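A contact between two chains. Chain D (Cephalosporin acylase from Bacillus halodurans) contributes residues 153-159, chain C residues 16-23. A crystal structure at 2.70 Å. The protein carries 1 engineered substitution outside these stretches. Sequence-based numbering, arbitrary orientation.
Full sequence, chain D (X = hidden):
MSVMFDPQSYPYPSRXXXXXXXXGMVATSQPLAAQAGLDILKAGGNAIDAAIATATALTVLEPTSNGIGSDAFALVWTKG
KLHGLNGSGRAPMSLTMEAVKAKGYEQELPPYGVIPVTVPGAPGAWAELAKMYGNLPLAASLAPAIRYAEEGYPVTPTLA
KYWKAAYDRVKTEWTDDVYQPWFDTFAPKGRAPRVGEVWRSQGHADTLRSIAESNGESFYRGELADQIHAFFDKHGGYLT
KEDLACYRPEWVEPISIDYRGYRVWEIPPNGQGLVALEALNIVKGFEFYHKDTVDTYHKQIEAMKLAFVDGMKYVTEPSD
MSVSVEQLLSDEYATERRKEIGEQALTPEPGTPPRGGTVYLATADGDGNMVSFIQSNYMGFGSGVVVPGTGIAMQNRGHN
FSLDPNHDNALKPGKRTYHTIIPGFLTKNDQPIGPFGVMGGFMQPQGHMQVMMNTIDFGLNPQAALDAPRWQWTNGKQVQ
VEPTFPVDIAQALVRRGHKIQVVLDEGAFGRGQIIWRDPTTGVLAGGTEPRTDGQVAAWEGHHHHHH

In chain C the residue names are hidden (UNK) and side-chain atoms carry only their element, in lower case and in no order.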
# COMPACT_ATOMS: atom_id res chain seq x y z
N TYR D 153 -38.27 1.14 1.09
CA TYR D 153 -36.92 1.54 1.50
C TYR D 153 -36.08 2.12 0.35
O TYR D 153 -36.25 1.72 -0.80
CB TYR D 153 -36.18 0.37 2.15
CG TYR D 153 -35.93 -0.81 1.23
CD1 TYR D 153 -34.72 -0.97 0.58
CD2 TYR D 153 -36.92 -1.78 1.03
CE1 TYR D 153 -34.49 -2.06 -0.26
CE2 TYR D 153 -36.70 -2.87 0.20
CZ TYR D 153 -35.48 -3.00 -0.45
OH TYR D 153 -35.26 -4.08 -1.27
N PRO D 154 -35.17 3.07 0.66
CA PRO D 154 -34.24 3.59 -0.35
C PRO D 154 -33.18 2.57 -0.72
O PRO D 154 -32.57 1.96 0.15
CB PRO D 154 -33.59 4.79 0.35
CG PRO D 154 -33.74 4.53 1.79
CD PRO D 154 -34.99 3.71 1.98
N VAL D 155 -32.96 2.41 -2.02
CA VAL D 155 -32.04 1.40 -2.55
C VAL D 155 -30.58 1.88 -2.49
O VAL D 155 -30.23 2.94 -2.99
CB VAL D 155 -32.46 1.00 -3.98
CG1 VAL D 155 -31.45 0.05 -4.61
CG2 VAL D 155 -33.83 0.38 -3.96
N THR D 156 -29.73 1.09 -1.84
CA THR D 156 -28.32 1.42 -1.74
C THR D 156 -27.61 1.14 -3.08
O THR D 156 -28.08 0.28 -3.84
CB THR D 156 -27.64 0.67 -0.56
OG1 THR D 156 -27.46 -0.71 -0.91
CG2 THR D 156 -28.46 0.78 0.74
N PRO D 157 -26.51 1.86 -3.38
CA PRO D 157 -25.73 1.72 -4.62
C PRO D 157 -25.35 0.28 -4.99
O PRO D 157 -25.41 -0.09 -6.16
CB PRO D 157 -24.46 2.51 -4.34
CG PRO D 157 -24.87 3.52 -3.36
CD PRO D 157 -25.94 2.91 -2.52
N THR D 158 -24.94 -0.50 -3.99
CA THR D 158 -24.51 -1.88 -4.21
C THR D 158 -25.68 -2.75 -4.64
O THR D 158 -25.58 -3.48 -5.64
CB THR D 158 -23.86 -2.47 -2.94
OG1 THR D 158 -22.95 -1.51 -2.39
CG2 THR D 158 -23.12 -3.76 -3.25
N LEU D 159 -26.78 -2.67 -3.90
CA LEU D 159 -28.01 -3.37 -4.25
C LEU D 159 -28.48 -2.93 -5.64
O LEU D 159 -28.91 -3.76 -6.44
CB LEU D 159 -29.08 -3.13 -3.19
CG LEU D 159 -30.44 -3.80 -3.38
CD1 LEU D 159 -30.31 -5.28 -3.19
CD2 LEU D 159 -31.43 -3.23 -2.39
N UNK C 16 -15.82 0.96 4.60
CA UNK C 16 -17.12 1.42 5.07
C UNK C 16 -17.88 2.05 3.90
O UNK C 16 -17.47 3.07 3.37
c UNK C 16 -16.70 1.76 7.55
n UNK C 16 -16.27 2.27 9.95
c UNK C 16 -17.10 1.91 10.93
c UNK C 16 -16.96 2.42 6.21
c UNK C 16 -16.69 2.81 8.66
n UNK C 16 -18.42 2.03 10.78
n UNK C 16 -16.61 1.43 12.07
N UNK C 17 -18.95 1.41 3.48
CA UNK C 17 -19.84 2.00 2.50
C UNK C 17 -20.65 3.15 3.13
O UNK C 17 -20.97 3.13 4.33
o UNK C 17 -18.98 0.44 0.38
n UNK C 17 -20.72 -0.95 0.38
c UNK C 17 -20.07 0.12 0.82
c UNK C 17 -20.76 0.94 1.89
N UNK C 18 -20.93 4.16 2.32
CA UNK C 18 -21.82 5.24 2.69
C UNK C 18 -23.18 4.66 3.07
O UNK C 18 -23.70 3.77 2.39
c UNK C 18 -20.67 6.70 1.00
c UNK C 18 -22.94 7.34 1.84
c UNK C 18 -22.01 6.19 1.49
N UNK C 19 -23.75 5.17 4.16
CA UNK C 19 -25.08 4.77 4.60
C UNK C 19 -26.17 5.67 3.98
O UNK C 19 -26.00 6.88 3.90
c UNK C 19 -24.27 3.63 6.68
c UNK C 19 -25.16 4.77 6.14
c UNK C 19 -26.62 4.64 6.63
N UNK C 20 -27.27 5.07 3.52
CA UNK C 20 -28.35 5.84 2.90
C UNK C 20 -29.67 5.72 3.65
O UNK C 20 -30.03 4.65 4.12
c UNK C 20 -26.86 7.61 -1.15
c UNK C 20 -27.53 5.97 0.49
c UNK C 20 -27.80 7.10 -0.26
c UNK C 20 -28.56 5.42 1.44
c UNK C 20 -25.64 6.98 -1.27
o UNK C 20 -24.70 7.49 -2.14
c UNK C 20 -26.29 5.35 0.34
c UNK C 20 -25.34 5.86 -0.54
N UNK C 21 -30.39 6.83 3.75
CA UNK C 21 -31.72 6.84 4.34
C UNK C 21 -32.61 7.88 3.70
O UNK C 21 -32.18 8.66 2.85
c UNK C 21 -31.63 7.08 5.84
N UNK C 22 -33.87 7.88 4.13
CA UNK C 22 -34.84 8.85 3.67
C UNK C 22 -35.53 9.54 4.85
O UNK C 22 -35.61 10.77 4.89
n UNK C 22 -37.70 9.58 -0.53
c UNK C 22 -36.88 10.19 0.55
c UNK C 22 -35.48 8.17 1.27
c UNK C 22 -35.87 8.19 2.75
c UNK C 22 -35.48 9.57 0.64
N UNK C 23 -35.98 8.74 5.82
CA UNK C 23 -36.83 9.25 6.90
C UNK C 23 -36.13 9.65 8.18
O UNK C 23 -36.77 10.22 9.08
c UNK C 23 -37.94 8.25 7.23
n UNK C 23 -39.13 9.26 5.38
c UNK C 23 -38.99 8.17 6.14
o UNK C 23 -39.66 7.15 5.98

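Position 16 of chain C carries seven side-chain atoms: three carbons in a row, a nitrogen, then a carbon bearing two further nitrogens. They are out of reach of the chain D stretch and take no part. The terminal group is a guanidinium, so the residue is C:Arg16.

Position 17 has four side-chain atoms, two carbons with one oxygen and one nitrogen on the second; the nitrogen comes near OG1 of D:Thr158. A carboxamide one carbon from CA gives C:Asn17. Its CB points toward chain D, and its ND2 lies 3.6 Å from OG1 of D:Thr158. This is proximity rather than a hydrogen bond; both atoms are hydrogen-bonded elsewhere in the structure.

At position 18 there are three carbons, one carrying the other two, and none touches the chain D stretch. Branching at CB without oxygen identifies C:Val18, whose CB points sideways.

Position 19 repeats the pattern, three carbons branched at CB, again without contact to the chain D stretch, and is C:Val19. Here the CB points away.

Position 20 shows one carbon leading to a six-carbon ring with an oxygen on the ring carbon farthest from the main chain; a ring carbon comes near CD of D:Pro157. This phenol is C:Tyr20. Its chi1 is -77° (m), and its CE2 approaches CD of D:Pro157 to 3.6 Å, an apolar contact in which the proline atom meets the ring obliquely.

Position 21 has a single side-chain carbon and no more. It points away, so the backbone is what meets chain D, the CA lying 4.0 Å from CG of D:Pro154. The lone carbon defines C:Ala21.

Position 22 holds four carbons in a row ending in nitrogen, the second carbon packing near CB of D:Pro154. This is the signature of C:Lys22. The CB points toward chain D and CG lies 4.0 Å from CB of D:Pro154, but the end of the chain leads away.

Position 23 has two carbons, the second bearing one oxygen and one nitrogen, out of reach of the chain D stretch; hence C:Asn23.

The two segments run nearly antiparallel, their end-to-end directions 164° apart, and D:Pro154 and C:Ala21 bring their CA atoms to 6.2 Å. No hydrogen bond crosses between them, so the 288 Å² buried reflects packing. Two prolines supply most of the chain D surface: D:Pro154 lies against C:Ala21 and C:Lys22, while D:Pro157, following the N-cap D:Thr156, meets the tyrosine ring. C:Tyr20 is the most covered residue, at 74 Å². Toward the other end, the segments diverge, with 9.0 Å between the CA atoms of D:Thr158 and C:Asn17, and side chains span that gap.

Chain C 16-23: RNVVYAKN
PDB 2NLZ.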